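Local coordinates for protein enoyl-CoA hydratase/carnithine racemase (Magnetospirillum magneticum, PDB 4NEK) that probably shifts the double bond of unsaturated fatty acyl-CoA thioesters, as a delta(3)-delta(2)-enoyl-CoA isomerase of the crotonase family, at residues A101-G106 with H125-N130; A96-A101 with P120-H125; K23-I28 with L54-D59. One frame throughout, in Å; residues are numbered along the deposited sequence.

How the contacts relate
The three contacts lie next to one another in one crotonase-type domain. Contacts 1 and 2 have centres about 12 Å apart and share A101 and H125: contact 2 opens the two-stranded sheet of 101-103 and 123-125, and contact 1 closes it. Between them A102 N probably bonds R123 O at 3.0 Å. Contact 3, its centre about 11 Å from that of contact 2 and about 14 Å from that of contact 1, is tied to both through D59 OD1, 2.9 Å from A101 N. As in relatives, the helix start at 104-106 and the loop beyond D59 probably border the acyl-CoA pocket.

Contact 1: A101-G106 with H125-N130; sequences AAIGIG and HMPFIN
Two backbone hydrogen bonds join 101-106 to 125-130, both made by H125. H125 N donates to A102 O over 3.2 Å in a moderately bent bond (142° at the hydrogen), the donor above the carbonyl plane. The histidine carbonyl receives the shorter bond: G104 N lies 2.8 Å from H125 O, nearly along the C=O axis. The same oxygen is approached by the CA-H of I103, with I103 CA 3.4 Å from H125 O. The side chains of the bridge pair I103 and H125 lie side by side on one face of the sheet, where I103 CG1 meets H125 CB at 4.1 Å. The other branch, I103 CG2, is anti to the backbone N and touches P127 CD at 4.2 Å, the two side chains crossing at about a right angle. P127 also lies over H125, its CB 3.5 Å above one face of the imidazole, toward the rim. This is the short parallel pair 101-103 and 123-125 of the crotonase fold, ending where a helix begins. G104 is the N-cap residue and has a positive phi of 60°; its CA rests 4.1 Å from F128 CZ, which the phenylalanine brings up obliquely. In the family the first turn of this helix supplies a backbone N-H to the oxyanion hole, so the grip on G104 N is consistent with fixing the start of that turn. G106 N bonds back to I103 O, and a beta carbon on G106 would strike I103 N. Farther out, S107 OG bonds A102 O, giving that oxygen a second partner, while H125 NE2 is bonded to G159 O. The selenomethionine M126 turns away to pack on M155 and L156 of helix 149-156, and F128 leans on T108 and E136.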
loop_
_atom_site.group_PDB
_atom_site.type_symbol
_atom_site.label_atom_id
_atom_site.label_comp_id
_atom_site.label_asym_id
_atom_site.label_seq_id
_atom_site.Cartn_x
_atom_site.Cartn_y
_atom_site.Cartn_z
ATOM N N ALA C 101 -5.024 7.800 -22.858
ATOM C CA ALA C 101 -4.223 6.732 -23.436
ATOM C C ALA C 101 -2.715 6.962 -23.307
ATOM O O ALA C 101 -2.218 8.038 -23.618
ATOM C CB ALA C 101 -4.569 6.567 -24.880
ATOM N N ALA C 102 -2.015 5.958 -22.803
ATOM C CA ALA C 102 -0.560 5.889 -22.831
ATOM C C ALA C 102 -0.184 4.514 -23.293
ATOM O O ALA C 102 0.071 3.614 -22.512
ATOM C CB ALA C 102 0.024 6.162 -21.467
ATOM N N ILE C 103 -0.186 4.340 -24.610
ATOM C CA ILE C 103 -0.131 3.018 -25.199
ATOM C C ILE C 103 1.106 2.859 -26.040
ATOM O O ILE C 103 1.551 3.790 -26.684
ATOM C CB ILE C 103 -1.361 2.747 -26.046
ATOM C CG1 ILE C 103 -2.607 2.856 -25.172
ATOM C CG2 ILE C 103 -1.280 1.362 -26.695
ATOM C CD1 ILE C 103 -3.888 2.793 -25.976
ATOM N N GLY C 104 1.678 1.661 -25.966
ATOM C CA GLY C 104 2.884 1.339 -26.655
ATOM C C GLY C 104 4.001 2.227 -26.233
ATOM O O GLY C 104 4.376 2.262 -25.073
ATOM N N ILE C 105 4.488 3.009 -27.183
ATOM C CA ILE C 105 5.522 4.005 -26.934
ATOM C C ILE C 105 5.052 5.062 -25.917
ATOM O O ILE C 105 5.834 5.617 -25.178
ATOM C CB ILE C 105 5.993 4.627 -28.276
ATOM C CG1 ILE C 105 7.152 5.588 -28.062
ATOM C CG2 ILE C 105 4.864 5.368 -28.978
ATOM C CD1 ILE C 105 8.371 4.951 -27.418
ATOM N N GLY C 106 3.762 5.316 -25.861
ATOM C CA GLY C 106 3.219 6.179 -24.843
ATOM C C GLY C 106 3.536 5.696 -23.434
ATOM O O GLY C 106 3.688 6.512 -22.541
ATOM N N HIS C 125 -0.571 0.678 -21.446
ATOM C CA HIS C 125 -0.708 -0.596 -22.166
ATOM C C HIS C 125 0.466 -0.839 -23.063
ATOM O O HIS C 125 0.867 0.047 -23.775
ATOM C CB HIS C 125 -1.990 -0.562 -22.990
ATOM C CG HIS C 125 -2.482 -1.902 -23.404
ATOM N ND1 HIS C 125 -3.554 -2.061 -24.254
ATOM C CD2 HIS C 125 -2.043 -3.149 -23.109
ATOM C CE1 HIS C 125 -3.752 -3.347 -24.473
ATOM N NE2 HIS C 125 -2.860 -4.030 -23.774
HETATM N N MSE C 126 1.009 -2.049 -22.991
HETATM C CA MSE C 126 2.066 -2.500 -23.880
HETATM C C MSE C 126 1.638 -3.762 -24.607
HETATM O O MSE C 126 2.113 -4.841 -24.293
HETATM C CB MSE C 126 3.288 -2.768 -23.034
HETATM C CG MSE C 126 3.819 -1.419 -22.573
HETATM SE SE MSE C 126 5.135 -1.665 -21.107
HETATM C CE MSE C 126 4.800 -0.084 -19.976
ATOM N N PRO C 127 0.793 -3.636 -25.637
ATOM C CA PRO C 127 0.172 -4.779 -26.292
ATOM C C PRO C 127 0.975 -5.464 -27.435
ATOM O O PRO C 127 0.376 -6.150 -28.249
ATOM C CB PRO C 127 -1.083 -4.145 -26.879
ATOM C CG PRO C 127 -0.590 -2.817 -27.377
ATOM C CD PRO C 127 0.468 -2.392 -26.362
ATOM N N PHE C 128 2.295 -5.319 -27.452
ATOM C CA PHE C 128 3.158 -5.932 -28.433
ATOM C C PHE C 128 2.849 -7.396 -28.715
ATOM O O PHE C 128 2.687 -7.777 -29.851
ATOM C CB PHE C 128 4.606 -5.803 -27.991
ATOM C CG PHE C 128 4.968 -4.404 -27.644
ATOM C CD1 PHE C 128 5.165 -3.463 -28.650
ATOM C CD2 PHE C 128 5.081 -4.002 -26.305
ATOM C CE1 PHE C 128 5.486 -2.152 -28.318
ATOM C CE2 PHE C 128 5.385 -2.689 -25.976
ATOM C CZ PHE C 128 5.569 -1.761 -26.986
ATOM N N ILE C 129 2.764 -8.206 -27.679
ATOM C CA ILE C 129 2.486 -9.606 -27.862
ATOM C C ILE C 129 1.200 -9.844 -28.655
ATOM O O ILE C 129 1.132 -10.794 -29.438
ATOM C CB ILE C 129 2.407 -10.357 -26.518
ATOM C CG1 ILE C 129 2.235 -11.853 -26.739
ATOM C CG2 ILE C 129 1.241 -9.867 -25.668
ATOM C CD1 ILE C 129 3.302 -12.476 -27.617
ATOM N N ASN C 130 0.184 -9.028 -28.450
ATOM C CA ASN C 130 -1.072 -9.213 -29.194
ATOM C C ASN C 130 -0.980 -8.778 -30.638
ATOM O O ASN C 130 -1.893 -9.036 -31.388
ATOM C CB ASN C 130 -2.230 -8.450 -28.566
ATOM C CG ASN C 130 -2.573 -8.928 -27.173
ATOM O OD1 ASN C 130 -2.893 -8.122 -26.323
ATOM N ND2 ASN C 130 -2.390 -10.190 -26.902
#

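Contact 2: A96-A101 with P120-H125; sequences AAVRGA and PGTRFH
One backbone hydrogen bond carries the polar part of this contact: R123 N donates to G100 O across 2.8 Å, almost straight at 173°, although the donor stands above the carbonyl plane. G100 O is further approached by T122, whose CA lies 3.4 Å from it in a CA-H...O contact and whose CG2 comes to 3.5 Å of the same oxygen. A101 and R123 form the parallel bridge pair that starts the small sheet. The chain reaches it by a sharp change of course after strand 94-98, turning at G100 (phi 49°), and passes from the large sheet of the crotonase core into the two-stranded one. The touching parts 98-101 and 121-124 run 79° apart.

Apolar packing centres on T122. Its CG2, anti to the backbone N, meets V98 CG2 at 4.0 Å, the two side chains crossing at about a right angle. The same methyl sits 3.5 Å above one face of the F124 ring, displaced toward the rim. V98 CG2, held in the crowded position between backbone N and carbonyl carbon, also approaches F124 CZ obliquely at 4.4 Å. The F124 ring also meets that of F162, their planes nearly parallel.

The threonine hydroxyl is turned the other way, against the backbone: T122 OG1 touches R99 CA at 3.3 Å and bonds A119 O, just before the segment. R123 extends its chain away and rests on P161. With the hydroxyl engaged locally, the segments are held by one main-chain hydrogen bond, and the side chains add van der Waals packing without a polar link of their own.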
loop_
_atom_site.group_PDB
_atom_site.type_symbol
_atom_site.label_atom_id
_atom_site.label_comp_id
_atom_site.label_asym_id
_atom_site.label_seq_id
_atom_site.Cartn_x
_atom_site.Cartn_y
_atom_site.Cartn_z
ATOM N N ALA C 96 7.349 14.433 -17.840
ATOM C CA ALA C 96 6.199 14.150 -18.674
ATOM C C ALA C 96 4.911 14.231 -17.893
ATOM O O ALA C 96 4.900 13.955 -16.717
ATOM C CB ALA C 96 6.326 12.777 -19.253
ATOM N N ALA C 97 3.841 14.628 -18.567
ATOM C CA ALA C 97 2.542 14.653 -17.961
ATOM C C ALA C 97 1.658 13.843 -18.844
ATOM O O ALA C 97 1.446 14.204 -19.995
ATOM C CB ALA C 97 2.033 16.083 -17.883
ATOM N N VAL C 98 1.126 12.740 -18.321
ATOM C CA VAL C 98 0.328 11.838 -19.101
ATOM C C VAL C 98 -1.100 11.779 -18.648
ATOM O O VAL C 98 -1.395 12.061 -17.507
ATOM C CB VAL C 98 0.923 10.432 -19.073
ATOM C CG1 VAL C 98 2.390 10.481 -19.446
ATOM C CG2 VAL C 98 0.865 9.814 -17.704
ATOM N N ARG C 99 -1.978 11.359 -19.539
ATOM C CA ARG C 99 -3.401 11.182 -19.251
ATOM C C ARG C 99 -4.032 10.370 -20.326
ATOM O O ARG C 99 -3.441 10.177 -21.370
ATOM C CB ARG C 99 -4.118 12.533 -19.184
ATOM C CG ARG C 99 -4.225 13.194 -20.545
ATOM C CD ARG C 99 -4.249 14.701 -20.447
ATOM N NE ARG C 99 -5.394 15.119 -19.678
ATOM C CZ ARG C 99 -5.562 16.330 -19.180
ATOM N NH1 ARG C 99 -4.684 17.309 -19.389
ATOM N NH2 ARG C 99 -6.634 16.568 -18.459
ATOM N N GLY C 100 -5.256 9.913 -20.085
ATOM C CA GLY C 100 -5.976 9.084 -21.047
ATOM C C GLY C 100 -5.122 7.935 -21.549
ATOM O O GLY C 100 -4.508 7.217 -20.764
ATOM N N ALA C 101 -5.024 7.800 -22.858
ATOM C CA ALA C 101 -4.223 6.732 -23.436
ATOM C C ALA C 101 -2.715 6.962 -23.307
ATOM O O ALA C 101 -2.218 8.038 -23.618
ATOM C CB ALA C 101 -4.569 6.567 -24.880
ATOM N N PRO C 120 -5.834 10.881 -13.224
ATOM C CA PRO C 120 -6.618 9.765 -12.687
ATOM C C PRO C 120 -7.090 8.769 -13.730
ATOM O O PRO C 120 -6.985 7.549 -13.503
ATOM C CB PRO C 120 -7.814 10.462 -12.065
ATOM C CG PRO C 120 -7.255 11.723 -11.566
ATOM C CD PRO C 120 -6.231 12.145 -12.582
ATOM N N GLY C 121 -7.578 9.201 -14.878
ATOM C CA GLY C 121 -8.007 8.142 -15.828
ATOM C C GLY C 121 -6.950 7.499 -16.733
ATOM O O GLY C 121 -7.278 6.801 -17.678
ATOM N N THR C 122 -5.670 7.667 -16.450
ATOM C CA THR C 122 -4.672 7.180 -17.400
ATOM C C THR C 122 -4.666 5.659 -17.531
ATOM O O THR C 122 -4.751 4.922 -16.540
ATOM C CB THR C 122 -3.279 7.624 -17.003
ATOM O OG1 THR C 122 -3.288 9.035 -16.760
ATOM C CG2 THR C 122 -2.289 7.322 -18.063
ATOM N N ARG C 123 -4.586 5.203 -18.765
ATOM C CA ARG C 123 -4.588 3.776 -19.082
ATOM C C ARG C 123 -3.263 3.416 -19.779
ATOM O O ARG C 123 -2.954 3.950 -20.834
ATOM C CB ARG C 123 -5.753 3.498 -19.964
ATOM C CG ARG C 123 -6.067 2.054 -20.196
ATOM C CD ARG C 123 -7.291 1.936 -21.110
ATOM N NE ARG C 123 -7.362 0.581 -21.615
ATOM C CZ ARG C 123 -6.814 0.136 -22.748
ATOM N NH1 ARG C 123 -6.153 0.950 -23.546
ATOM N NH2 ARG C 123 -6.925 -1.154 -23.079
ATOM N N PHE C 124 -2.462 2.583 -19.132
ATOM C CA PHE C 124 -1.152 2.221 -19.650
ATOM C C PHE C 124 -1.269 0.876 -20.329
ATOM O O PHE C 124 -2.003 0.004 -19.856
ATOM C CB PHE C 124 -0.146 2.102 -18.524
ATOM C CG PHE C 124 0.023 3.358 -17.730
ATOM C CD1 PHE C 124 -0.808 3.615 -16.659
ATOM C CD2 PHE C 124 0.994 4.293 -18.076
ATOM C CE1 PHE C 124 -0.675 4.793 -15.938
ATOM C CE2 PHE C 124 1.138 5.454 -17.371
ATOM C CZ PHE C 124 0.310 5.708 -16.291
ATOM N N HIS C 125 -0.571 0.678 -21.446
ATOM C CA HIS C 125 -0.708 -0.596 -22.166
ATOM C C HIS C 125 0.466 -0.839 -23.063
ATOM O O HIS C 125 0.867 0.047 -23.775
ATOM C CB HIS C 125 -1.990 -0.562 -22.990
ATOM C CG HIS C 125 -2.482 -1.902 -23.404
ATOM N ND1 HIS C 125 -3.554 -2.061 -24.254
ATOM C CD2 HIS C 125 -2.043 -3.149 -23.109
ATOM C CE1 HIS C 125 -3.752 -3.347 -24.473
ATOM N NE2 HIS C 125 -2.860 -4.030 -23.774
#

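Contact 3: K23-I28 with L54-D59; sequences KKNALI and LGSQTD
K24 and N25 both take left-handed helical backbone angles, making a tight turn in which A26 N bonds K23 O at 3.0 Å, while 54-59 folds back on itself so that S56 N bonds D59 O at 2.8 Å. No hydrogen bond crosses between the two loops. The nearest approach is that of N25, whose amide nitrogen ND2 lies 3.2 Å from S56 N; as two donors they cannot pair, and ND2 instead bonds F60 O, just past the segment. Its other end is fixed too, since N25 OD1 accepts from R20 N. G55 sits beside this amide, where a beta carbon would crowd N25 ND2 and clash with D59 O. The second loop is an ST turn and ST motif, placed where strand 50-54 leaves the large sheet of the crotonase core: S56 OG accepts from T58 N at 2.9 Å and from D59 N at 2.8 Å. The D59 carboxylate is gripped on both oxygens, T58 OG1 donating to OD2 from above the carboxylate plane over 2.8 Å and A101 N donating to OD1. An alanine in place of D59 would probably loosen T58 and the start of strand 101-103, and leave K24 CG and CD without the carboxylate they lie across. The aliphatic part of K24 lies obliquely over this group, CG 3.6 Å from D59 OD2. The ammonium itself stops at 5.0 Å, K24 NZ to D59 OD1, too far for a salt bridge but near enough that it may help keep the acid ionised.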
loop_
_atom_site.group_PDB
_atom_site.type_symbol
_atom_site.label_atom_id
_atom_site.label_comp_id
_atom_site.label_asym_id
_atom_site.label_seq_id
_atom_site.Cartn_x
_atom_site.Cartn_y
_atom_site.Cartn_z
ATOM N N LYS C 23 -6.778 11.715 -33.189
ATOM C CA LYS C 23 -6.456 10.301 -33.189
ATOM C C LYS C 23 -5.731 9.908 -31.925
ATOM O O LYS C 23 -4.917 8.971 -31.921
ATOM C CB LYS C 23 -5.607 9.985 -34.412
ATOM C CG LYS C 23 -6.295 10.354 -35.713
ATOM C CD LYS C 23 -6.017 9.268 -36.736
ATOM C CE LYS C 23 -6.386 9.701 -38.139
ATOM N NZ LYS C 23 -7.818 10.090 -38.167
ATOM N N LYS C 24 -6.033 10.640 -30.857
ATOM C CA LYS C 24 -5.428 10.402 -29.557
ATOM C C LYS C 24 -3.935 10.355 -29.624
ATOM O O LYS C 24 -3.311 9.571 -28.936
ATOM C CB LYS C 24 -5.921 9.096 -28.971
ATOM C CG LYS C 24 -7.436 8.955 -28.854
ATOM C CD LYS C 24 -7.689 7.729 -27.996
ATOM C CE LYS C 24 -8.839 6.878 -28.490
ATOM N NZ LYS C 24 -10.050 7.250 -27.720
ATOM N N ASN C 25 -3.356 11.227 -30.444
ATOM C CA ASN C 25 -1.926 11.321 -30.581
ATOM C C ASN C 25 -1.258 10.035 -31.000
ATOM O O ASN C 25 -0.107 9.759 -30.636
ATOM C CB ASN C 25 -1.297 11.872 -29.286
ATOM C CG ASN C 25 -1.570 13.362 -29.103
ATOM O OD1 ASN C 25 -1.920 14.025 -30.055
ATOM N ND2 ASN C 25 -1.418 13.877 -27.888
ATOM N N ALA C 26 -1.962 9.238 -31.790
ATOM C CA ALA C 26 -1.340 8.078 -32.404
ATOM C C ALA C 26 -0.221 8.566 -33.319
ATOM O O ALA C 26 -0.444 9.433 -34.140
ATOM C CB ALA C 26 -2.361 7.274 -33.192
ATOM N N LEU C 27 0.980 8.026 -33.153
ATOM C CA LEU C 27 2.153 8.568 -33.807
ATOM C C LEU C 27 2.375 8.053 -35.226
ATOM O O LEU C 27 2.097 6.889 -35.538
ATOM C CB LEU C 27 3.393 8.266 -33.003
ATOM C CG LEU C 27 3.359 8.838 -31.587
ATOM C CD1 LEU C 27 4.634 8.376 -30.913
ATOM C CD2 LEU C 27 3.288 10.357 -31.529
ATOM N N ILE C 28 2.887 8.957 -36.057
ATOM C CA ILE C 28 3.327 8.680 -37.410
ATOM C C ILE C 28 4.748 9.235 -37.575
ATOM O O ILE C 28 5.266 9.991 -36.735
ATOM C CB ILE C 28 2.355 9.306 -38.443
ATOM C CG1 ILE C 28 2.200 10.810 -38.209
ATOM C CG2 ILE C 28 0.969 8.669 -38.352
ATOM C CD1 ILE C 28 1.342 11.522 -39.255
ATOM N N LEU C 54 4.231 16.815 -23.235
ATOM C CA LEU C 54 2.789 16.847 -23.002
ATOM C C LEU C 54 2.037 16.231 -24.167
ATOM O O LEU C 54 2.558 16.136 -25.275
ATOM C CB LEU C 54 2.297 18.294 -22.918
ATOM C CG LEU C 54 2.995 19.127 -21.853
ATOM C CD1 LEU C 54 2.506 20.576 -21.865
ATOM C CD2 LEU C 54 2.769 18.529 -20.491
ATOM N N GLY C 55 0.792 15.857 -23.912
ATOM C CA GLY C 55 -0.092 15.434 -24.974
ATOM C C GLY C 55 -1.234 16.401 -25.185
ATOM O O GLY C 55 -1.111 17.609 -24.999
ATOM N N SER C 56 -2.367 15.843 -25.597
ATOM C CA SER C 56 -3.562 16.630 -25.859
ATOM C C SER C 56 -4.222 16.895 -24.523
ATOM O O SER C 56 -3.679 16.533 -23.456
ATOM C CB SER C 56 -4.489 15.880 -26.788
ATOM O OG SER C 56 -5.260 14.892 -26.092
ATOM N N GLN C 57 -5.398 17.493 -24.563
ATOM C CA GLN C 57 -6.150 17.717 -23.341
ATOM C C GLN C 57 -6.820 16.453 -22.889
ATOM O O GLN C 57 -7.344 16.416 -21.789
ATOM C CB GLN C 57 -7.182 18.847 -23.519
ATOM C CG GLN C 57 -6.579 20.248 -23.654
ATOM C CD GLN C 57 -5.368 20.490 -22.732
ATOM O OE1 GLN C 57 -4.224 20.531 -23.182
ATOM N NE2 GLN C 57 -5.618 20.610 -21.441
ATOM N N THR C 58 -6.819 15.406 -23.700
ATOM C CA THR C 58 -7.445 14.152 -23.262
ATOM C C THR C 58 -6.562 12.919 -23.327
ATOM O O THR C 58 -6.956 11.901 -22.797
ATOM C CB THR C 58 -8.681 13.813 -24.100
ATOM O OG1 THR C 58 -8.266 13.657 -25.464
ATOM C CG2 THR C 58 -9.711 14.915 -24.000
ATOM N N ASP C 59 -5.417 12.978 -23.998
ATOM C CA ASP C 59 -4.597 11.803 -24.185
ATOM C C ASP C 59 -3.141 12.132 -24.310
ATOM O O ASP C 59 -2.775 13.199 -24.718
ATOM C CB ASP C 59 -4.989 11.069 -25.451
ATOM C CG ASP C 59 -6.392 10.497 -25.392
ATOM O OD1 ASP C 59 -6.584 9.402 -24.779
ATOM O OD2 ASP C 59 -7.311 11.131 -25.985
#